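Local coordinates for beta subunit of photoactivated adenylyl cyclase (Beggiatoa sp. PS, PDB 5M2A), which probably converts ATP to cyclic AMP in a blue-light-dependent way, through a flavin-binding BLUF domain joined to an adenylyl cyclase domain, at residues Ile156-Leu162 with Leu245-Leu251; Tyr183-Thr188 with Phe201-Val206. All blocks are in the same frame, centred on the assembly; numbering follows the deposited sequence.

Contact 1 (Ile156-Leu162 with Leu245-Leu251); sequences IFFSDIL and LYTGIGL. With MG (magnesium ion), chain G.
The F157 ring takes methyls of two residues on the opposing strand. I249 CG2 makes an off-centre CH-pi contact, 4.2 Å from the ring centroid. L251 CD2 comes in obliquely at F157 CD2, 3.5 Å away. The two strands are antiparallel neighbours in the sheet of the cyclase catalytic domain. F157, I249 and L251 point to the same face of this sheet; CG anti to the backbone N (chi1 168°) sets where the F157 ring lies on it. Water 1 lies at the edge of the Y246 ring, in its plane. L162 CD2 approaches Y246 obliquely, nearest to its CB. R233 makes a cation-pi contact with the Y246 ring, and Y336 meets it edge-to-face.

F158 and D160 form hydrogen-bonded pairs with G250 and G248. F157, S159 and I161 form non-hydrogen-bonded pairs with L251, I249 and T247. Past these, L162 N donates to Y246 O at 2.9 Å, with a nearly straight N-H...O angle of 173°. S159 CB packs on I249 CG1, while S159 OG bonds to Y183 OH.

D160 O accepts two bonds, from G248 N and from T247 OG1. The hydroxyl comes from above the carbonyl plane, 2.9 Å from D160 O, and also bonds to Y183 OH. The D160 side chain lies on the same face as F158, opposite to F157 and T247; its OD1 makes a salt bridge with R287.

The end of strand 150-161 carries the magnesium site, as in class III nucleotidyl cyclases. D160 OD2 lies 3.0 Å from the magnesium, and D204 completes the site. I161 O binds the magnesium at 2.5 Å, and water 2 binds it at 2.1 Å.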
# COMPACT_ATOMS: atom_id res chain seq x y z
N ILE A 156 1.44 -14.34 11.78
CA ILE A 156 1.16 -12.92 11.65
C ILE A 156 1.96 -12.19 12.72
O ILE A 156 1.96 -12.60 13.89
CB ILE A 156 -0.35 -12.64 11.77
CG1 ILE A 156 -1.12 -13.47 10.74
CG2 ILE A 156 -0.63 -11.16 11.55
CD1 ILE A 156 -0.84 -13.05 9.29
N PHE A 157 2.61 -11.11 12.32
CA PHE A 157 3.48 -10.31 13.17
C PHE A 157 2.85 -8.93 13.31
O PHE A 157 2.45 -8.32 12.31
CB PHE A 157 4.88 -10.26 12.52
CG PHE A 157 5.84 -9.25 13.11
CD1 PHE A 157 5.68 -7.88 12.88
CD2 PHE A 157 6.97 -9.68 13.80
CE1 PHE A 157 6.58 -6.95 13.39
CE2 PHE A 157 7.89 -8.74 14.32
CZ PHE A 157 7.69 -7.39 14.11
N PHE A 158 2.74 -8.43 14.54
CA PHE A 158 2.38 -7.03 14.79
C PHE A 158 3.36 -6.48 15.80
O PHE A 158 3.60 -7.11 16.83
CB PHE A 158 0.95 -6.88 15.36
CG PHE A 158 -0.13 -6.88 14.33
CD1 PHE A 158 -0.39 -5.75 13.58
CD2 PHE A 158 -0.91 -8.00 14.12
CE1 PHE A 158 -1.40 -5.73 12.64
CE2 PHE A 158 -1.93 -7.99 13.18
CZ PHE A 158 -2.17 -6.86 12.44
N SER A 159 3.93 -5.31 15.51
CA SER A 159 4.75 -4.62 16.49
C SER A 159 4.39 -3.15 16.49
O SER A 159 4.07 -2.59 15.44
CB SER A 159 6.24 -4.80 16.21
OG SER A 159 6.63 -4.19 14.98
N ASP A 160 4.41 -2.51 17.66
CA ASP A 160 4.11 -1.09 17.70
C ASP A 160 4.87 -0.45 18.86
O ASP A 160 5.57 -1.12 19.62
CB ASP A 160 2.60 -0.82 17.78
CG ASP A 160 2.02 -1.05 19.15
OD1 ASP A 160 2.69 -1.64 20.02
OD2 ASP A 160 0.86 -0.64 19.35
N ILE A 161 4.70 0.86 18.99
CA ILE A 161 5.56 1.68 19.83
C ILE A 161 4.93 1.84 21.21
O ILE A 161 3.76 2.23 21.32
CB ILE A 161 5.79 3.05 19.18
CG1 ILE A 161 6.54 2.86 17.85
CG2 ILE A 161 6.53 3.96 20.12
CD1 ILE A 161 6.78 4.17 17.09
N LEU A 162 5.72 1.57 22.25
CA LEU A 162 5.24 1.72 23.62
C LEU A 162 4.97 3.18 23.94
O LEU A 162 5.76 4.06 23.61
CB LEU A 162 6.28 1.17 24.61
CG LEU A 162 5.87 1.23 26.08
CD1 LEU A 162 4.74 0.25 26.35
CD2 LEU A 162 7.07 0.95 26.98
N LEU A 245 12.32 5.03 22.80
CA LEU A 245 11.65 4.16 21.85
C LEU A 245 11.75 2.69 22.29
O LEU A 245 12.84 2.11 22.32
CB LEU A 245 12.21 4.36 20.44
CG LEU A 245 11.72 3.46 19.30
CD1 LEU A 245 10.21 3.56 19.10
CD2 LEU A 245 12.46 3.80 17.99
N TYR A 246 10.59 2.11 22.62
CA TYR A 246 10.41 0.72 22.99
C TYR A 246 9.31 0.11 22.13
O TYR A 246 8.43 0.81 21.61
CB TYR A 246 10.00 0.56 24.46
CG TYR A 246 10.95 1.17 25.45
CD1 TYR A 246 11.02 2.54 25.61
CD2 TYR A 246 11.73 0.36 26.27
CE1 TYR A 246 11.87 3.10 26.54
CE2 TYR A 246 12.58 0.91 27.20
CZ TYR A 246 12.65 2.28 27.33
OH TYR A 246 13.50 2.83 28.26
N THR A 247 9.33 -1.21 22.01
CA THR A 247 8.31 -1.87 21.20
C THR A 247 7.70 -3.02 21.99
O THR A 247 8.28 -3.52 22.96
CB THR A 247 8.90 -2.37 19.87
OG1 THR A 247 7.85 -2.77 18.99
CG2 THR A 247 9.85 -3.52 20.08
N GLY A 248 6.49 -3.40 21.59
CA GLY A 248 5.88 -4.65 22.01
C GLY A 248 5.51 -5.40 20.77
O GLY A 248 5.16 -4.80 19.74
N ILE A 249 5.60 -6.73 20.81
CA ILE A 249 5.40 -7.52 19.60
C ILE A 249 4.47 -8.68 19.92
O ILE A 249 4.62 -9.33 20.95
CB ILE A 249 6.73 -8.04 19.02
CG1 ILE A 249 7.64 -6.84 18.73
CG2 ILE A 249 6.49 -8.85 17.75
CD1 ILE A 249 9.07 -7.17 18.33
N GLY A 250 3.51 -8.92 19.03
CA GLY A 250 2.65 -10.10 19.12
C GLY A 250 2.79 -10.95 17.87
O GLY A 250 2.93 -10.42 16.77
N LEU A 251 2.73 -12.26 18.05
CA LEU A 251 2.76 -13.19 16.93
C LEU A 251 1.63 -14.19 17.06
O LEU A 251 1.35 -14.69 18.16
CB LEU A 251 4.08 -13.96 16.86
CG LEU A 251 5.40 -13.20 16.95
CD1 LEU A 251 6.52 -14.21 17.04
CD2 LEU A 251 5.59 -12.31 15.74
MG MG G . 1.48 2.12 20.23
O HOH W 1 8.37 3.90 23.06
O HOH W 2 0.81 2.27 22.26

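Contact 2 (Tyr183-Thr188 with Phe201-Val206); sequences YFSICT and FIGDCV
F184 of helix 173-193 stacks on F201 of hairpin 197-211 in the cyclase domain. The rings lie face to face, with centroids 4.0 Å apart and planes at 19°. F184 CD2 sits over the F201 face, toward its rim. T188 OG1 reaches the edge of the F201 ring, in its plane. K200 and D268 of the second subunit hydrogen-bond to the F201 backbone, and its M261 packs on F184, so the stack lies at the dimer interface.

Apolar contacts centre on one methyl. V206 CG2, anti to the carbonyl carbon, is turned to the F184 ring. It meets F184 CD1 at 3.5 Å and also touches Y183 CE2 and C187 CB.

Two carbonyls of the type II' turn from I202 to C205 meet the rings. G203 O and D204 O lie at the F184 edge, G203 O 3.2 Å from F184 CZ. D204 O also comes obliquely to Y183 CE2, 3.4 Å away. Within the helix, T188 OG1 donates to F184 O at 2.9 Å, from the face opposite to T188 N.

The D204 side chain belongs to the magnesium site, and its OD2 bonds to I161 N. No hydrogen bond crosses between the two segments. D204 O is buried with no polar partner in the model; its neighbours here are C-H groups of F184 and Y183, at most weak donors.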
# COMPACT_ATOMS: atom_id res chain seq x y z
N TYR A 183 11.75 3.76 13.45
CA TYR A 183 11.14 2.52 13.89
C TYR A 183 10.72 1.65 12.71
O TYR A 183 11.04 0.46 12.65
CB TYR A 183 9.94 2.85 14.78
CG TYR A 183 9.20 1.64 15.25
CD1 TYR A 183 9.78 0.78 16.17
CD2 TYR A 183 7.94 1.37 14.78
CE1 TYR A 183 9.11 -0.35 16.60
CE2 TYR A 183 7.24 0.24 15.21
CZ TYR A 183 7.84 -0.60 16.11
OH TYR A 183 7.17 -1.71 16.54
N PHE A 184 10.00 2.24 11.76
CA PHE A 184 9.63 1.49 10.56
C PHE A 184 10.84 0.98 9.79
O PHE A 184 10.84 -0.15 9.30
CB PHE A 184 8.76 2.36 9.64
CG PHE A 184 7.37 2.58 10.14
CD1 PHE A 184 6.85 1.84 11.21
CD2 PHE A 184 6.55 3.52 9.52
CE1 PHE A 184 5.54 2.06 11.65
CE2 PHE A 184 5.26 3.74 9.95
CZ PHE A 184 4.74 3.01 11.03
N SER A 185 11.87 1.83 9.62
CA SER A 185 13.06 1.41 8.89
C SER A 185 13.70 0.19 9.54
O SER A 185 14.10 -0.76 8.85
CB SER A 185 14.07 2.57 8.83
OG SER A 185 15.21 2.21 8.06
N ILE A 186 13.81 0.20 10.87
CA ILE A 186 14.43 -0.91 11.58
C ILE A 186 13.59 -2.17 11.44
O ILE A 186 14.10 -3.24 11.12
CB ILE A 186 14.61 -0.54 13.07
CG1 ILE A 186 15.71 0.50 13.22
CG2 ILE A 186 14.92 -1.80 13.92
CD1 ILE A 186 15.72 1.18 14.59
N CYS A 187 12.28 -2.05 11.68
CA CYS A 187 11.42 -3.23 11.59
C CYS A 187 11.44 -3.82 10.19
O CYS A 187 11.62 -5.03 10.02
CB CYS A 187 9.99 -2.87 11.99
SG CYS A 187 9.79 -2.46 13.76
N THR A 188 11.28 -2.97 9.18
CA THR A 188 11.22 -3.48 7.81
C THR A 188 12.52 -4.17 7.40
O THR A 188 12.50 -5.24 6.76
CB THR A 188 10.91 -2.32 6.86
OG1 THR A 188 9.65 -1.76 7.20
CG2 THR A 188 10.85 -2.82 5.41
N PHE A 201 1.80 -0.66 7.11
CA PHE A 201 1.87 0.12 8.35
C PHE A 201 0.47 0.63 8.69
O PHE A 201 -0.24 1.14 7.83
CB PHE A 201 2.82 1.32 8.20
CG PHE A 201 4.20 0.96 7.74
CD1 PHE A 201 4.78 -0.24 8.09
CD2 PHE A 201 4.93 1.84 6.95
CE1 PHE A 201 6.06 -0.57 7.66
CE2 PHE A 201 6.20 1.52 6.52
CZ PHE A 201 6.77 0.32 6.88
N ILE A 202 0.07 0.45 9.95
CA ILE A 202 -1.21 0.94 10.46
C ILE A 202 -0.92 1.82 11.67
O ILE A 202 -0.59 1.31 12.75
CB ILE A 202 -2.16 -0.21 10.83
CG1 ILE A 202 -2.26 -1.21 9.69
CG2 ILE A 202 -3.53 0.33 11.19
CD1 ILE A 202 -2.58 -2.60 10.16
N GLY A 203 -1.03 3.13 11.50
CA GLY A 203 -0.57 3.99 12.58
C GLY A 203 0.90 3.74 12.82
O GLY A 203 1.71 3.71 11.89
N ASP A 204 1.27 3.54 14.09
CA ASP A 204 2.64 3.22 14.44
C ASP A 204 2.92 1.73 14.41
O ASP A 204 3.99 1.30 14.85
CB ASP A 204 2.98 3.76 15.83
CG ASP A 204 2.09 3.16 16.92
OD1 ASP A 204 0.86 3.18 16.75
OD2 ASP A 204 2.62 2.66 17.94
N CYS A 205 1.98 0.93 13.90
CA CYS A 205 2.07 -0.52 13.93
C CYS A 205 2.63 -1.06 12.62
O CYS A 205 2.24 -0.61 11.54
CB CYS A 205 0.70 -1.17 14.18
SG CYS A 205 -0.10 -0.82 15.76
N VAL A 206 3.52 -2.04 12.72
CA VAL A 206 4.05 -2.76 11.56
C VAL A 206 3.36 -4.12 11.52
O VAL A 206 3.38 -4.86 12.51
CB VAL A 206 5.58 -2.94 11.63
CG1 VAL A 206 6.07 -3.74 10.42
CG2 VAL A 206 6.28 -1.59 11.73

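How the contacts relate
Strand 150-161 comes first and supplies the 156-162 half of contact 1. The chain then forms helix 173-193, which carries 183-188. It turns back through the hairpin at 201-206, and contact 2 closes there over a loop of 12 residues. After helix 215-235 the chain reaches 245-251 and closes contact 1 over 82 residues. Contact 2 is therefore nested inside contact 1. Strands 150-161 and 205-211 are neighbours in one sheet, and S159 O pairs with V206 N at 2.8 Å. Contact 1 joins central strands, and contact 2 ties a helix to the adjoining hairpin. Together they bring D160, I161 and D204 around the magnesium.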